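Local coordinates for protein 6-O-methylguanine DNA methyltransferase (Enterococcus faecalis, PDB 2B6C) that is of unproven function but, as an AlkD-like all-helical protein of the DNA alkylation repair family, probably takes part in repairing alkylated DNA, at residues B[71-76]-B[103-108]; B[159-164]-B[198-203]; B[184-187]-B[192-195]. All blocks are in the same frame, centred on the assembly; numbering follows the deposited sequence. Where two conformers were deposited one is given.

Contact 1: residues B[71-76]-B[103-108]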
loop_
_atom_site.group_PDB
_atom_site.type_symbol
_atom_site.label_atom_id
_atom_site.label_comp_id
_atom_site.label_asym_id
_atom_site.label_seq_id
_atom_site.Cartn_x
_atom_site.Cartn_y
_atom_site.Cartn_z
ATOM N N TYR B 71 13.526 -15.465 -11.262
ATOM C CA TYR B 71 14.149 -14.805 -10.120
ATOM C C TYR B 71 14.390 -13.321 -10.331
ATOM O O TYR B 71 14.361 -12.563 -9.357
ATOM C CB TYR B 71 15.435 -15.503 -9.731
ATOM C CG TYR B 71 15.173 -16.911 -9.212
ATOM C CD1 TYR B 71 14.436 -17.127 -8.021
ATOM C CD2 TYR B 71 15.658 -18.019 -9.896
ATOM C CE1 TYR B 71 14.212 -18.412 -7.536
ATOM C CE2 TYR B 71 15.412 -19.313 -9.433
ATOM C CZ TYR B 71 14.694 -19.499 -8.255
ATOM O OH TYR B 71 14.476 -20.791 -7.820
ATOM N N GLN B 72 14.610 -12.894 -11.584
ATOM C CA GLN B 72 14.662 -11.428 -11.864
ATOM C C GLN B 72 13.281 -10.838 -11.680
ATOM O O GLN B 72 13.152 -9.713 -11.180
ATOM C CB GLN B 72 15.197 -11.070 -13.261
ATOM C CG GLN B 72 16.685 -11.224 -13.447
ATOM C CD GLN B 72 17.089 -12.625 -13.807
ATOM O OE1 GLN B 72 17.554 -13.390 -12.947
ATOM N NE2 GLN B 72 16.949 -12.975 -15.074
ATOM N N TYR B 73 12.246 -11.609 -12.033
ATOM C CA TYR B 73 10.862 -11.143 -11.881
ATOM C C TYR B 73 10.524 -11.031 -10.406
ATOM O O TYR B 73 9.827 -10.093 -10.008
ATOM C CB TYR B 73 9.840 -12.080 -12.537
ATOM C CG TYR B 73 10.003 -12.329 -14.028
ATOM C CD1 TYR B 73 10.640 -11.395 -14.864
ATOM C CD2 TYR B 73 9.449 -13.497 -14.621
ATOM C CE1 TYR B 73 10.770 -11.625 -16.219
ATOM C CE2 TYR B 73 9.578 -13.745 -15.985
ATOM C CZ TYR B 73 10.225 -12.794 -16.788
ATOM O OH TYR B 73 10.325 -13.015 -18.142
ATOM N N VAL B 74 11.007 -12.008 -9.611
ATOM C CA VAL B 74 10.933 -11.953 -8.160
ATOM C C VAL B 74 11.640 -10.729 -7.597
ATOM O O VAL B 74 11.044 -9.987 -6.817
ATOM C CB VAL B 74 11.418 -13.261 -7.445
ATOM C CG1 VAL B 74 11.479 -13.040 -5.911
ATOM C CG2 VAL B 74 10.505 -14.410 -7.802
ATOM N N ALA B 75 12.884 -10.486 -8.009
ATOM C CA ALA B 75 13.597 -9.270 -7.613
ATOM C C ALA B 75 12.807 -7.962 -7.853
ATOM O O ALA B 75 12.730 -7.096 -6.970
ATOM C CB ALA B 75 14.976 -9.184 -8.287
ATOM N N ILE B 76 12.251 -7.816 -9.045
ATOM C CA ILE B 76 11.532 -6.574 -9.404
ATOM C C ILE B 76 10.219 -6.467 -8.610
ATOM O O ILE B 76 9.819 -5.363 -8.206
ATOM C CB ILE B 76 11.297 -6.444 -10.939
ATOM C CG1 ILE B 76 12.656 -6.527 -11.653
ATOM C CG2 ILE B 76 10.600 -5.093 -11.242
ATOM C CD1 ILE B 76 12.649 -6.667 -13.210
ATOM N N TRP B 103 15.882 -7.223 -21.367
ATOM C CA TRP B 103 15.067 -7.553 -22.531
ATOM C C TRP B 103 13.731 -6.871 -22.224
ATOM O O TRP B 103 13.588 -6.318 -21.140
ATOM C CB TRP B 103 14.915 -9.077 -22.671
ATOM C CG TRP B 103 14.325 -9.550 -23.978
ATOM C CD1 TRP B 103 13.187 -10.288 -24.148
ATOM C CD2 TRP B 103 14.872 -9.338 -25.296
ATOM N NE1 TRP B 103 12.990 -10.552 -25.494
ATOM C CE2 TRP B 103 14.022 -10.000 -26.212
ATOM C CE3 TRP B 103 16.021 -8.685 -25.782
ATOM C CZ2 TRP B 103 14.261 -10.004 -27.587
ATOM C CZ3 TRP B 103 16.262 -8.700 -27.170
ATOM C CH2 TRP B 103 15.375 -9.344 -28.043
ATOM N N TRP B 104 12.743 -6.914 -23.116
ATOM C CA TRP B 104 11.549 -6.079 -22.866
ATOM C C TRP B 104 10.807 -6.511 -21.584
ATOM O O TRP B 104 10.146 -5.710 -20.935
ATOM C CB TRP B 104 10.614 -6.077 -24.091
ATOM C CG TRP B 104 10.043 -7.454 -24.412
ATOM C CD1 TRP B 104 10.507 -8.343 -25.362
ATOM C CD2 TRP B 104 8.927 -8.091 -23.781
ATOM N NE1 TRP B 104 9.742 -9.488 -25.353
ATOM C CE2 TRP B 104 8.769 -9.366 -24.398
ATOM C CE3 TRP B 104 8.013 -7.702 -22.774
ATOM C CZ2 TRP B 104 7.756 -10.252 -24.035
ATOM C CZ3 TRP B 104 7.020 -8.605 -22.388
ATOM C CH2 TRP B 104 6.896 -9.863 -23.028
ATOM N N ASP B 105 10.927 -7.786 -21.216
ATOM C CA ASP B 105 10.211 -8.317 -20.073
ATOM C C ASP B 105 10.703 -7.710 -18.738
ATOM O O ASP B 105 9.878 -7.264 -17.920
ATOM C CB ASP B 105 10.213 -9.861 -20.076
ATOM C CG ASP B 105 11.614 -10.475 -20.027
ATOM O OD1 ASP B 105 12.576 -9.859 -20.517
ATOM O OD2 ASP B 105 11.766 -11.607 -19.489
ATOM N N SER B 106 12.018 -7.681 -18.521
ATOM C CA SER B 106 12.569 -7.044 -17.305
ATOM C C SER B 106 12.544 -5.515 -17.329
ATOM O O SER B 106 12.289 -4.893 -16.320
ATOM C CB SER B 106 14.003 -7.514 -17.001
ATOM O OG SER B 106 14.917 -7.034 -17.981
ATOM N N VAL B 107 12.847 -4.917 -18.481
ATOM C CA VAL B 107 12.889 -3.461 -18.613
ATOM C C VAL B 107 11.491 -2.832 -18.404
ATOM O O VAL B 107 11.374 -1.783 -17.735
ATOM C CB VAL B 107 13.513 -3.034 -19.989
ATOM C CG1 VAL B 107 13.389 -1.520 -20.222
ATOM C CG2 VAL B 107 14.987 -3.461 -20.048
ATOM N N ASP B 108 10.457 -3.452 -18.971
ATOM C CA ASP B 108 9.087 -2.990 -18.784
ATOM C C ASP B 108 8.652 -3.211 -17.342
ATOM O O ASP B 108 7.922 -2.400 -16.800
ATOM C CB ASP B 108 8.101 -3.683 -19.755
ATOM C CG ASP B 108 8.306 -3.273 -21.213
ATOM O OD1 ASP B 108 9.038 -2.293 -21.493
ATOM O OD2 ASP B 108 7.711 -3.935 -22.114
#
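Y73 and I76, three residues apart on helix 69-81, reach across to D105 and S106 in the first turn of helix 104-120. Before them in the chain, Y71 faces the other way, packing on F9 and on Y63 of helix 53-65. The backbones come closest where the CA atoms of Y73 and S106 lie 7.0 Å apart. Y73 leaves its helix with CG opposite the carbonyl carbon (chi1 -59°), and its phenol extends toward the start of helix 104-120. There its OH donates to D105 OD2, which lies at the edge of the ring and in its plane. The modelled length of 2.4 Å between Y73 OH and D105 OD2 is very short for a hydrogen bond and its exact value is doubtful. The carboxylate stands almost perpendicular to the ring, the two planes 86° apart. Further along, I76 points toward the partner helix and extends its chain so that only CD1 arrives, 3.6 Å from S106 O and 4.1 Å from S106 CB. This second touch is purely van der Waals, against backbone and beta carbon, while S106 OG is hydrogen-bonded to K101 O in the preceding loop. The interface thus pairs a polar end with an apolar one. D105 is largely buried, yet both its oxygens are engaged: OD1 forms a salt bridge with R69, at the start of the same helix that carries Y73, and OD2 accepts the hydrogen bond from Y73 OH. With a partner on each oxygen, the carboxylate is probably restrained in rotation, and it ties two parts of helix 69-81 to helix 104-120.

Contact 2: residues B[159-164]-B[198-203]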
loop_
_atom_site.group_PDB
_atom_site.type_symbol
_atom_site.label_atom_id
_atom_site.label_comp_id
_atom_site.label_asym_id
_atom_site.label_seq_id
_atom_site.Cartn_x
_atom_site.Cartn_y
_atom_site.Cartn_z
ATOM N N LEU B 159 8.326 16.690 -21.417
ATOM C CA LEU B 159 9.311 15.628 -21.259
ATOM C C LEU B 159 9.006 14.485 -22.219
ATOM O O LEU B 159 9.909 13.963 -22.869
ATOM C CB LEU B 159 9.408 15.165 -19.799
ATOM C CG LEU B 159 9.880 16.235 -18.795
ATOM C CD1 LEU B 159 10.035 15.627 -17.397
ATOM C CD2 LEU B 159 11.175 16.903 -19.217
ATOM N N LEU B 160 7.722 14.138 -22.336
ATOM C CA LEU B 160 7.279 13.126 -23.276
ATOM C C LEU B 160 7.711 13.513 -24.684
ATOM O O LEU B 160 8.361 12.729 -25.387
ATOM C CB LEU B 160 5.751 12.919 -23.204
ATOM C CG LEU B 160 5.150 11.922 -24.230
ATOM C CD1 LEU B 160 5.806 10.510 -24.185
ATOM C CD2 LEU B 160 3.645 11.846 -24.072
ATOM N N LYS B 161 7.343 14.731 -25.077
ATOM C CA LYS B 161 7.665 15.254 -26.384
ATOM C C LYS B 161 9.177 15.227 -26.614
ATOM O O LYS B 161 9.610 14.777 -27.675
ATOM C CB LYS B 161 7.118 16.673 -26.549
ATOM C CG LYS B 161 7.432 17.287 -27.907
ATOM C CD LYS B 161 6.706 18.644 -28.116
ATOM C CE LYS B 161 6.997 19.230 -29.510
ATOM N NZ LYS B 161 6.477 20.653 -29.616
ATOM N N LYS B 162 9.958 15.695 -25.630
ATOM C CA LYS B 162 11.426 15.701 -25.740
ATOM C C LYS B 162 12.017 14.328 -25.991
ATOM O O LYS B 162 12.881 14.162 -26.869
ATOM C CB LYS B 162 12.089 16.330 -24.501
ATOM C CG LYS B 162 13.596 16.573 -24.698
ATOM C CD LYS B 162 14.193 17.412 -23.566
ATOM C CE LYS B 162 14.294 16.633 -22.260
ATOM N NZ LYS B 162 15.248 17.338 -21.330
ATOM N N ALA B 163 11.540 13.326 -25.242
ATOM C CA ALA B 163 11.998 11.949 -25.431
ATOM C C ALA B 163 11.662 11.395 -26.806
ATOM O O ALA B 163 12.474 10.663 -27.392
ATOM C CB ALA B 163 11.497 11.019 -24.348
ATOM N N ILE B 164 10.482 11.729 -27.320
ATOM C CA ILE B 164 10.085 11.219 -28.636
ATOM C C ILE B 164 10.949 11.867 -29.714
ATOM O O ILE B 164 11.423 11.173 -30.635
ATOM C CB ILE B 164 8.584 11.433 -28.932
ATOM C CG1 ILE B 164 7.734 10.602 -27.978
ATOM C CG2 ILE B 164 8.252 11.107 -30.421
ATOM C CD1 ILE B 164 6.285 11.004 -27.907
HETATM N N MSE B 198 1.779 14.256 -33.547
HETATM C CA MSE B 198 1.933 13.302 -34.661
HETATM C C MSE B 198 1.864 13.937 -36.040
HETATM O O MSE B 198 2.317 13.339 -37.018
HETATM C CB MSE B 198 0.930 12.162 -34.543
HETATM C CG MSE B 198 1.160 11.338 -33.268
HETATM SE SE MSE B 198 -0.002 9.761 -33.187
HETATM C CE MSE B 198 0.993 8.614 -34.377
ATOM N N LYS B 199 1.313 15.147 -36.105
ATOM C CA LYS B 199 1.260 15.899 -37.338
ATOM C C LYS B 199 2.465 16.834 -37.437
ATOM O O LYS B 199 2.879 17.172 -38.535
ATOM C CB LYS B 199 -0.061 16.657 -37.480
ATOM C CG LYS B 199 -1.300 15.764 -37.451
ATOM C CD LYS B 199 -1.957 15.616 -38.809
ATOM C CE LYS B 199 -1.723 14.269 -39.451
ATOM N NZ LYS B 199 -2.482 13.144 -38.795
ATOM N N GLU B 200 3.044 17.190 -36.288
ATOM C CA GLU B 200 4.249 18.018 -36.204
ATOM C C GLU B 200 5.491 17.212 -36.570
ATOM O O GLU B 200 6.356 17.683 -37.317
ATOM C CB GLU B 200 4.434 18.564 -34.784
ATOM C CG GLU B 200 5.509 19.624 -34.645
ATOM C CD GLU B 200 5.609 20.179 -33.233
ATOM O OE1 GLU B 200 4.576 20.158 -32.506
ATOM O OE2 GLU B 200 6.722 20.631 -32.839
ATOM N N LEU B 201 5.577 16.008 -36.028
ATOM C CA LEU B 201 6.733 15.155 -36.213
ATOM C C LEU B 201 6.463 14.117 -37.288
ATOM O O LEU B 201 5.317 13.645 -37.440
ATOM C CB LEU B 201 7.089 14.444 -34.891
ATOM C CG LEU B 201 7.325 15.313 -33.636
ATOM C CD1 LEU B 201 7.799 14.445 -32.424
ATOM C CD2 LEU B 201 8.314 16.465 -33.929
ATOM N N VAL B 202 7.501 13.749 -38.029
ATOM C CA VAL B 202 7.402 12.590 -38.927
ATOM C C VAL B 202 7.886 11.328 -38.202
ATOM O O VAL B 202 9.085 11.072 -38.075
ATOM C CB VAL B 202 8.122 12.822 -40.277
ATOM C CG1 VAL B 202 8.107 11.549 -41.154
ATOM C CG2 VAL B 202 7.450 13.991 -41.026
ATOM N N LEU B 203 6.920 10.561 -37.706
ATOM C CA LEU B 203 7.177 9.374 -36.908
ATOM C C LEU B 203 7.314 8.149 -37.795
ATOM O O LEU B 203 6.831 8.154 -38.906
ATOM C CB LEU B 203 6.052 9.161 -35.889
ATOM C CG LEU B 203 5.867 10.236 -34.829
ATOM C CD1 LEU B 203 4.615 9.910 -33.979
ATOM C CD2 LEU B 203 7.143 10.444 -33.962
HETATM O O HOH W 1 3.737 19.340 -30.244
#
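K161 meets E200 in a salt bridge that spans the outer side of this contact, where helix 157-166 faces the end of helix 191-200. The lysine side chain starts from a CB that abuts the rim of the W193 indole. From there CG lies trans to the backbone N (chi1 180°), and the remaining torsions are all near 180°, which carries the ammonium group far from its own helix. CE is the first atom to approach the glutamate, 3.6 Å from E200 OE2. At the tip, NZ donates to E200 OE2 over 3.2 Å, on the syn side of the oxygen and 18° out of the carboxylate plane; a second, weak bond runs from K161 NZ to E200 OE1 at 3.5 Å. E200 is itself extended, and the two side chains cross at about a right angle. A water joins the same pair, accepting from K161 NZ at 3.1 Å and donating to E200 OE1 over a distance modelled as rather short. Beneath this polar bridge the contact is apolar. One branch of I164, its CG2, touches both L201 CD1 at 3.9 Å and L203 CD2 at 3.8 Å, in the chain that leaves helix 191-200. I164 also packs on I179 and S182 of helix 173-186, while L203 lies on L183 of that helix. The exit from helix 191-200 is therefore laid against two earlier helices, and on the far side of helix 157-166 L159 and A163 pack against F129 of helix 125-132.

Contact 3: residues B[184-187]-B[192-195]. With SO4 (sulfate ion), chain J.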
loop_
_atom_site.group_PDB
_atom_site.type_symbol
_atom_site.label_atom_id
_atom_site.label_comp_id
_atom_site.label_asym_id
_atom_site.label_seq_id
_atom_site.Cartn_x
_atom_site.Cartn_y
_atom_site.Cartn_z
ATOM N N ARG B 184 -0.095 6.160 -27.819
ATOM C CA ARG B 184 -1.315 5.397 -27.592
ATOM C C ARG B 184 -1.920 5.628 -26.203
ATOM O O ARG B 184 -3.097 5.977 -26.101
ATOM C CB ARG B 184 -1.051 3.909 -27.815
ATOM C CG ARG B 184 -2.241 3.000 -27.758
ATOM C CD ARG B 184 -1.677 1.640 -27.952
ATOM N NE ARG B 184 -2.650 0.607 -28.213
ATOM C CZ ARG B 184 -2.777 -0.070 -29.354
ATOM N NH1 ARG B 184 -2.053 0.217 -30.430
ATOM N NH2 ARG B 184 -3.685 -1.020 -29.427
ATOM N N GLN B 185 -1.116 5.461 -25.155
ATOM C CA GLN B 185 -1.587 5.651 -23.773
ATOM C C GLN B 185 -1.997 7.080 -23.486
ATOM O O GLN B 185 -3.066 7.333 -22.877
ATOM C CB GLN B 185 -0.490 5.260 -22.766
ATOM C CG GLN B 185 -0.348 3.747 -22.539
ATOM C CD GLN B 185 -1.653 3.131 -22.051
ATOM O OE1 GLN B 185 -2.281 2.357 -22.765
ATOM N NE2 GLN B 185 -2.049 3.460 -20.815
ATOM N N TYR B 186 -1.133 8.022 -23.868
ATOM C CA TYR B 186 -1.444 9.414 -23.605
ATOM C C TYR B 186 -2.678 9.915 -24.387
ATOM O O TYR B 186 -3.432 10.766 -23.876
ATOM C CB TYR B 186 -0.225 10.319 -23.776
ATOM C CG TYR B 186 -0.467 11.704 -23.242
ATOM C CD1 TYR B 186 -1.037 11.888 -21.963
ATOM C CD2 TYR B 186 -0.132 12.837 -24.003
ATOM C CE1 TYR B 186 -1.285 13.161 -21.463
ATOM C CE2 TYR B 186 -0.380 14.136 -23.503
ATOM C CZ TYR B 186 -0.949 14.279 -22.232
ATOM O OH TYR B 186 -1.193 15.536 -21.738
ATOM N N SER B 187 -2.927 9.367 -25.578
ATOM C CA SER B 187 -4.147 9.735 -26.338
ATOM C C SER B 187 -5.459 9.430 -25.614
ATOM O O SER B 187 -6.516 9.967 -25.965
ATOM C CB SER B 187 -4.171 9.072 -27.717
ATOM O OG SER B 187 -4.445 7.687 -27.587
ATOM N N GLN B 192 -6.134 15.422 -28.504
ATOM C CA GLN B 192 -5.712 16.635 -29.270
ATOM C C GLN B 192 -4.169 16.803 -29.259
ATOM O O GLN B 192 -3.549 16.933 -30.327
ATOM C CB GLN B 192 -6.404 17.944 -28.821
ATOM C CG GLN B 192 -5.740 19.210 -29.460
ATOM C CD GLN B 192 -6.339 20.586 -29.113
ATOM O OE1 GLN B 192 -7.497 20.728 -28.678
ATOM N NE2 GLN B 192 -5.530 21.629 -29.339
ATOM N N TRP B 193 -3.571 16.835 -28.062
ATOM C CA TRP B 193 -2.118 16.926 -27.944
ATOM C C TRP B 193 -1.422 15.805 -28.739
ATOM O O TRP B 193 -0.463 16.070 -29.462
ATOM C CB TRP B 193 -1.668 16.928 -26.454
ATOM C CG TRP B 193 -0.204 17.190 -26.262
ATOM C CD1 TRP B 193 0.371 18.390 -26.003
ATOM C CD2 TRP B 193 0.869 16.234 -26.327
ATOM N NE1 TRP B 193 1.734 18.254 -25.901
ATOM C CE2 TRP B 193 2.070 16.940 -26.090
ATOM C CE3 TRP B 193 0.933 14.855 -26.569
ATOM C CZ2 TRP B 193 3.335 16.314 -26.078
ATOM C CZ3 TRP B 193 2.195 14.225 -26.544
ATOM C CH2 TRP B 193 3.377 14.962 -26.291
ATOM N N VAL B 194 -1.897 14.561 -28.620
ATOM C CA VAL B 194 -1.301 13.470 -29.395
ATOM C C VAL B 194 -1.433 13.703 -30.917
ATOM O O VAL B 194 -0.438 13.523 -31.646
ATOM C CB VAL B 194 -1.764 12.042 -28.927
ATOM C CG1 VAL B 194 -1.165 10.941 -29.812
ATOM C CG2 VAL B 194 -1.344 11.814 -27.462
ATOM N N GLU B 195 -2.614 14.125 -31.378
ATOM C CA GLU B 195 -2.890 14.500 -32.781
ATOM C C GLU B 195 -1.888 15.544 -33.296
ATOM O O GLU B 195 -1.298 15.399 -34.356
ATOM C CB GLU B 195 -4.305 15.101 -32.905
ATOM C CG GLU B 195 -5.518 14.147 -32.788
ATOM C CD GLU B 195 -6.260 13.987 -34.102
ATOM O OE1 GLU B 195 -7.382 13.432 -34.123
ATOM O OE2 GLU B 195 -5.712 14.417 -35.134
HETATM S S SO4 J . -4.292 -1.201 -25.426
HETATM O O1 SO4 J . -5.299 -2.245 -25.348
HETATM O O2 SO4 J . -3.328 -1.534 -26.473
HETATM O O3 SO4 J . -3.596 -1.159 -24.143
HETATM O O4 SO4 J . -4.892 0.093 -25.735
#
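Y186 and V194 pack within a helical hairpin, in which helix 173-186 turns through a short loop into the roughly antiparallel helix 191-200, in keeping with the all-helical AlkD-like fold. The aromatic part joins Y186 and W193 in an offset edge-to-face pair: the tyrosine edge is directed at the six-membered ring of the indole, with centroids 5.2 Å apart and planes at 72°. Y186 CE2 and W193 CE3 are 3.4 Å apart, and the tyrosine carbon sits over the rim of the indole face. Both residues have CG trans to the backbone N, which directs both rings toward L160 of helix 157-166. The phenol end finds its polar partner in Q157, to which Y186 OH is hydrogen-bonded. Aliphatic packing centres on V194 CG2, which lies 3.8 Å from Y186 CD2 and 3.5 Å from the backbone N of S187, close to the serine CB as well. Among the polar contacts, S187 OG donates to R184 O over 2.6 Å, tying the serine side chain back to the carbonyl three residues earlier. R184 itself points away from the hairpin partner, forms a salt bridge with E210, and meets a sulfate, probably from the crystallisation liquor, that is also bound by Y214 OH. R184 NE makes two weak bonds to the anion: a short, bent one to sulfate O2 (2.8 Å, 124°) and a long, nearly straight one to sulfate O4 (3.4 Å, 173°).

How the contacts relate
Contact 1 comes first along the chain and is complete before the other two begin; its centre lies 28 Å from the centre of either, with nearest atoms about 13 Å from contact 2 and about 11 Å from contact 3. It joins helix 69-81 to helix 104-120 near the middle of the molecule. Contacts 2 and 3 adjoin each other toward the C-terminal part, their centres 11 Å apart. The hairpin of contact 3 falls between the two segments of contact 2 in sequence, and both contacts use helix 191-200. They touch directly: L160 packs on both Y186 and W193. Helices 157-166, 173-186 and 191-200 thus form one continuous packed group.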